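Local coordinates for carboxylesterase (Uncultured bacterium, PDB 5GMX), which hydrolyses carboxylic esters as a family VIII carboxylesterase and also acts on oxyimino cephalosporins, in the manner of an extended-spectrum beta-lactamase, at residues Asp200-Val213 with Arg256-Gly270. Residues are numbered along the deposited sequence; the frame is centred on the assembly and turned at random.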
loop_
_atom_site.group_PDB
_atom_site.type_symbol
_atom_site.label_atom_id
_atom_site.label_comp_id
_atom_site.label_asym_id
_atom_site.label_seq_id
_atom_site.Cartn_x
_atom_site.Cartn_y
_atom_site.Cartn_z
ATOM N N ASP A 200 10.644 3.961 8.968
ATOM C CA ASP A 200 10.625 4.303 7.550
ATOM C C ASP A 200 9.252 4.072 6.886
ATOM O O ASP A 200 9.127 4.189 5.667
ATOM C CB ASP A 200 11.703 3.522 6.793
ATOM C CG ASP A 200 13.102 4.135 6.947
ATOM O OD1 ASP A 200 13.228 5.385 7.036
ATOM O OD2 ASP A 200 14.087 3.363 6.955
ATOM N N TYR A 201 8.238 3.734 7.678
ATOM C CA TYR A 201 6.860 3.698 7.174
ATOM C C TYR A 201 5.847 3.887 8.300
ATOM O O TYR A 201 5.813 3.115 9.263
ATOM C CB TYR A 201 6.563 2.388 6.429
ATOM C CG TYR A 201 5.433 2.549 5.436
ATOM C CD1 TYR A 201 4.107 2.529 5.844
ATOM C CD2 TYR A 201 5.693 2.747 4.099
ATOM C CE1 TYR A 201 3.069 2.700 4.936
ATOM C CE2 TYR A 201 4.663 2.919 3.182
ATOM C CZ TYR A 201 3.358 2.891 3.600
ATOM O OH TYR A 201 2.348 3.060 2.664
ATOM N N TYR A 202 5.001 4.900 8.148
ATOM C CA TYR A 202 4.011 5.257 9.157
ATOM C C TYR A 202 2.596 5.328 8.573
ATOM O O TYR A 202 2.395 5.812 7.465
ATOM C CB TYR A 202 4.334 6.621 9.782
ATOM C CG TYR A 202 5.690 6.743 10.440
ATOM C CD1 TYR A 202 6.837 6.961 9.684
ATOM C CD2 TYR A 202 5.821 6.678 11.826
ATOM C CE1 TYR A 202 8.082 7.079 10.293
ATOM C CE2 TYR A 202 7.057 6.808 12.436
ATOM C CZ TYR A 202 8.181 7.005 11.667
ATOM O OH TYR A 202 9.418 7.140 12.271
ATOM N N ILE A 203 1.624 4.855 9.340
ATOM C CA ILE A 203 0.228 5.146 9.061
ATOM C C ILE A 203 -0.276 5.950 10.241
ATOM O O ILE A 203 -0.510 5.402 11.320
ATOM C CB ILE A 203 -0.606 3.874 8.853
ATOM C CG1 ILE A 203 -0.011 3.036 7.714
ATOM C CG2 ILE A 203 -2.062 4.239 8.544
ATOM C CD1 ILE A 203 -0.587 1.638 7.614
ATOM N N GLY A 204 -0.402 7.259 10.042
ATOM C CA GLY A 204 -0.569 8.179 11.152
ATOM C C GLY A 204 0.820 8.623 11.571
ATOM O O GLY A 204 1.507 7.918 12.310
ATOM N N LEU A 205 1.262 9.768 11.061
ATOM C CA LEU A 205 2.626 10.223 11.316
ATOM C C LEU A 205 2.716 11.073 12.590
ATOM O O LEU A 205 2.073 12.121 12.683
ATOM C CB LEU A 205 3.147 11.017 10.117
ATOM C CG LEU A 205 4.625 11.399 10.193
ATOM C CD1 LEU A 205 5.497 10.160 10.015
ATOM C CD2 LEU A 205 4.950 12.455 9.167
ATOM N N PRO A 206 3.516 10.626 13.574
ATOM C CA PRO A 206 3.738 11.410 14.805
ATOM C C PRO A 206 4.317 12.794 14.499
ATOM O O PRO A 206 5.149 12.904 13.601
ATOM C CB PRO A 206 4.751 10.563 15.594
ATOM C CG PRO A 206 4.615 9.170 15.036
ATOM C CD PRO A 206 4.278 9.363 13.575
ATOM N N ALA A 207 3.907 13.824 15.235
ATOM C CA ALA A 207 4.418 15.180 14.992
ATOM C C ALA A 207 5.954 15.242 14.978
ATOM O O ALA A 207 6.553 15.934 14.146
ATOM C CB ALA A 207 3.867 16.149 16.028
ATOM N N SER A 208 6.583 14.495 15.878
ATOM C CA SER A 208 8.046 14.477 15.987
ATOM C C SER A 208 8.768 14.055 14.699
ATOM O O SER A 208 9.956 14.343 14.527
ATOM C CB SER A 208 8.472 13.560 17.137
ATOM O OG SER A 208 8.004 12.234 16.960
ATOM N N GLU A 209 8.057 13.378 13.800
ATOM C CA GLU A 209 8.653 12.898 12.556
ATOM C C GLU A 209 8.277 13.778 11.357
ATOM O O GLU A 209 8.809 13.605 10.259
ATOM C CB GLU A 209 8.234 11.445 12.293
ATOM C CG GLU A 209 8.547 10.478 13.431
ATOM C CD GLU A 209 10.017 10.522 13.853
ATOM O OE1 GLU A 209 10.892 10.618 12.964
ATOM O OE2 GLU A 209 10.298 10.470 15.075
ATOM N N ASP A 210 7.386 14.741 11.573
ATOM C CA ASP A 210 6.808 15.468 10.447
ATOM C C ASP A 210 7.823 16.305 9.674
ATOM O O ASP A 210 7.623 16.579 8.497
ATOM C CB ASP A 210 5.660 16.367 10.905
ATOM C CG ASP A 210 4.710 16.702 9.765
ATOM O OD1 ASP A 210 3.879 15.838 9.411
ATOM O OD2 ASP A 210 4.809 17.814 9.202
ATOM N N HIS A 211 8.919 16.689 10.321
ATOM C CA HIS A 211 9.955 17.473 9.659
ATOM C C HIS A 211 10.628 16.683 8.533
ATOM O O HIS A 211 11.334 17.260 7.701
ATOM C CB HIS A 211 11.008 17.939 10.678
ATOM C CG HIS A 211 11.869 16.834 11.213
ATOM N ND1 HIS A 211 11.496 16.049 12.282
ATOM C CD2 HIS A 211 13.093 16.395 10.834
ATOM C CE1 HIS A 211 12.443 15.159 12.527
ATOM N NE2 HIS A 211 13.423 15.349 11.664
ATOM N N ARG A 212 10.420 15.368 8.513
ATOM C CA ARG A 212 11.080 14.521 7.522
ATOM C C ARG A 212 10.335 14.460 6.191
ATOM O O ARG A 212 10.861 13.940 5.208
ATOM C CB ARG A 212 11.254 13.104 8.071
ATOM C CG ARG A 212 12.121 13.027 9.319
ATOM C CD ARG A 212 11.921 11.701 10.039
ATOM N NE ARG A 212 12.133 10.581 9.124
ATOM C CZ ARG A 212 11.849 9.318 9.411
ATOM N NH1 ARG A 212 11.346 9.000 10.593
ATOM N NH2 ARG A 212 12.080 8.375 8.511
ATOM N N VAL A 213 9.106 14.972 6.152
ATOM C CA VAL A 213 8.279 14.816 4.956
ATOM C C VAL A 213 8.733 15.716 3.806
ATOM O O VAL A 213 8.916 16.921 3.971
ATOM C CB VAL A 213 6.789 15.093 5.257
ATOM C CG1 VAL A 213 5.948 14.897 4.008
ATOM C CG2 VAL A 213 6.303 14.166 6.344
ATOM N N ARG A 256 -0.792 18.802 6.972
ATOM C CA ARG A 256 -0.386 18.091 8.182
ATOM C C ARG A 256 -1.513 17.241 8.756
ATOM O O ARG A 256 -1.264 16.145 9.247
ATOM C CB ARG A 256 0.134 19.078 9.243
ATOM C CG ARG A 256 0.283 18.498 10.655
ATOM C CD ARG A 256 1.320 17.364 10.751
ATOM N NE ARG A 256 1.191 16.634 12.015
ATOM C CZ ARG A 256 1.664 15.407 12.237
ATOM N NH1 ARG A 256 2.305 14.746 11.279
ATOM N NH2 ARG A 256 1.474 14.830 13.415
ATOM N N ALA A 257 -2.747 17.737 8.694
ATOM C CA ALA A 257 -3.881 17.000 9.254
ATOM C C ALA A 257 -4.061 15.664 8.536
ATOM O O ALA A 257 -4.390 14.651 9.153
ATOM C CB ALA A 257 -5.164 17.832 9.177
ATOM N N TRP A 258 -3.819 15.669 7.232
ATOM C CA TRP A 258 -3.879 14.444 6.441
ATOM C C TRP A 258 -2.820 13.448 6.925
ATOM O O TRP A 258 -3.134 12.304 7.258
ATOM C CB TRP A 258 -3.697 14.780 4.955
ATOM C CG TRP A 258 -3.443 13.612 4.037
ATOM C CD1 TRP A 258 -2.226 13.143 3.630
ATOM C CD2 TRP A 258 -4.427 12.801 3.372
ATOM N NE1 TRP A 258 -2.389 12.082 2.771
ATOM C CE2 TRP A 258 -3.730 11.853 2.594
ATOM C CE3 TRP A 258 -5.827 12.777 3.370
ATOM C CZ2 TRP A 258 -4.383 10.892 1.825
ATOM C CZ3 TRP A 258 -6.476 11.821 2.602
ATOM C CH2 TRP A 258 -5.752 10.895 1.836
ATOM N N ARG A 259 -1.575 13.900 7.014
ATOM C CA ARG A 259 -0.486 13.037 7.461
ATOM C C ARG A 259 -0.676 12.526 8.897
ATOM O O ARG A 259 -0.272 11.414 9.220
ATOM C CB ARG A 259 0.847 13.780 7.349
ATOM C CG ARG A 259 1.155 14.220 5.935
ATOM C CD ARG A 259 2.582 14.718 5.791
ATOM N NE ARG A 259 2.849 15.888 6.613
ATOM C CZ ARG A 259 2.677 17.137 6.201
ATOM N NH1 ARG A 259 2.227 17.370 4.975
ATOM N NH2 ARG A 259 2.941 18.150 7.014
ATOM N N ALA A 260 -1.297 13.331 9.750
ATOM C CA ALA A 260 -1.455 12.975 11.157
ATOM C C ALA A 260 -2.538 11.916 11.349
ATOM O O ALA A 260 -2.500 11.146 12.309
ATOM C CB ALA A 260 -1.779 14.224 11.997
ATOM N N ALA A 261 -3.501 11.886 10.433
ATOM C CA ALA A 261 -4.650 10.992 10.544
ATOM C C ALA A 261 -4.304 9.559 10.173
ATOM O O ALA A 261 -3.193 9.269 9.764
ATOM C CB ALA A 261 -5.791 11.496 9.658
ATOM N N GLU A 262 -5.266 8.659 10.307
ATOM C CA GLU A 262 -5.081 7.316 9.778
ATOM C C GLU A 262 -6.066 7.071 8.638
ATOM O O GLU A 262 -7.261 6.901 8.854
ATOM C CB GLU A 262 -5.220 6.266 10.877
ATOM C CG GLU A 262 -4.087 6.355 11.881
ATOM C CD GLU A 262 -3.966 5.126 12.755
ATOM O OE1 GLU A 262 -3.131 5.152 13.692
ATOM O OE2 GLU A 262 -4.673 4.129 12.489
ATOM N N VAL A 263 -5.546 7.122 7.415
ATOM C CA VAL A 263 -6.324 6.836 6.213
ATOM C C VAL A 263 -5.562 5.782 5.431
ATOM O O VAL A 263 -4.909 6.090 4.432
ATOM C CB VAL A 263 -6.537 8.096 5.342
ATOM C CG1 VAL A 263 -7.581 7.832 4.257
ATOM C CG2 VAL A 263 -6.986 9.268 6.206
ATOM N N PRO A 264 -5.641 4.527 5.887
ATOM C CA PRO A 264 -4.769 3.444 5.412
ATOM C C PRO A 264 -4.993 3.027 3.949
ATOM O O PRO A 264 -4.273 2.169 3.447
ATOM C CB PRO A 264 -5.107 2.289 6.362
ATOM C CG PRO A 264 -5.777 2.941 7.559
ATOM C CD PRO A 264 -6.539 4.081 6.965
ATOM N N GLY A 265 -5.970 3.615 3.268
ATOM C CA GLY A 265 -6.072 3.395 1.840
ATOM C C GLY A 265 -5.141 4.307 1.046
ATOM O O GLY A 265 -4.903 4.071 -0.136
ATOM N N ALA A 266 -4.611 5.355 1.678
ATOM C CA ALA A 266 -3.967 6.411 0.896
ATOM C C ALA A 266 -2.943 7.309 1.599
ATOM O O ALA A 266 -2.294 8.104 0.927
ATOM C CB ALA A 266 -5.053 7.300 0.287
ATOM N N ASN A 267 -2.778 7.227 2.914
ATOM C CA ASN A 267 -1.949 8.255 3.537
ATOM C C ASN A 267 -0.686 7.758 4.231
ATOM O O ASN A 267 -0.136 8.437 5.098
ATOM C CB ASN A 267 -2.793 9.090 4.510
ATOM C CG ASN A 267 -2.841 8.520 5.909
ATOM O OD1 ASN A 267 -2.847 7.300 6.117
ATOM N ND2 ASN A 267 -2.875 9.420 6.892
ATOM N N GLY A 268 -0.199 6.596 3.822
ATOM C CA GLY A 268 1.034 6.088 4.383
ATOM C C GLY A 268 2.177 7.042 4.097
ATOM O O GLY A 268 2.325 7.502 2.971
ATOM N N GLN A 269 2.952 7.376 5.128
ATOM C CA GLN A 269 4.156 8.174 4.955
ATOM C C GLN A 269 5.352 7.238 5.039
ATOM O O GLN A 269 5.586 6.615 6.076
ATOM C CB GLN A 269 4.271 9.278 6.022
ATOM C CG GLN A 269 3.029 10.130 6.207
ATOM C CD GLN A 269 2.727 10.959 4.978
ATOM O OE1 GLN A 269 3.579 11.711 4.505
ATOM N NE2 GLN A 269 1.521 10.793 4.426
ATOM N N GLY A 270 6.126 7.153 3.964
ATOM C CA GLY A 270 7.208 6.196 3.932
ATOM C C GLY A 270 8.242 6.501 2.876
ATOM O O GLY A 270 8.236 7.570 2.263
HETATM O O HOH W 1 -0.521 5.590 14.265
HETATM O O HOH W 2 0.191 8.960 7.788
HETATM O O HOH W 3 -0.434 10.917 14.394
#
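Asp210 is shared by two arginines of helix 256-260. Arg259 grips it side-on: NE reaches OD1 nearly straight (169°), and NH2 meets the syn lone pair of OD2 at 2.9 Å. Arg256 NH1 comes to the same OD1 at 2.7 Å from the opposite face of the carboxylate, its guanidinium turned 78° from that plane. With CG anti to the backbone N (chi1 -158°), the short aspartate directs both oxygens at the helix, and two positive partners probably stabilise its charge.

Arg256 also closes both terminal nitrogens end-on upon Leu205 O, where NH2 lies in the carbonyl plane at 2.9 Å, while Leu205 N donates to Arg259 O near the helix end. Water 2 adds a bridge from Gly204 N to Arg259 O and Asn267 O. Bent at chi2, Gln269 turns NE2 back to Asn267 O.

Tyr202 and Gln269 form an antiparallel hydrogen-bonded pair, with Tyr202 N 2.8 Å from Gln269 O and the return bond from Gln269 N to Tyr202 O. In this beta-lactamase-like fold, strand 269-270 is the middle of a small three-stranded sheet, edged by 201-202 and 67-68. Tyr201 OH bonds Thr69 and Thr73, and in the loop before strand 269-270 Gly265 O accepts from Lys74 NZ of the probable SxxK motif. Lacking side chains, Gly270 and Gly268 let Tyr201 lie close, CA of Gly270 3.8 Å from ring CD2 and CA of Gly268 near the hydroxyl.

Apolar contacts are fewer. Branched Val213 sets both methyls against Arg259 CD, each at 3.8 Å; Ile203 crosses Pro264 at about a right angle, CG2 4.1 Å from CG; and Gln269 lays CG beside Leu205 CB.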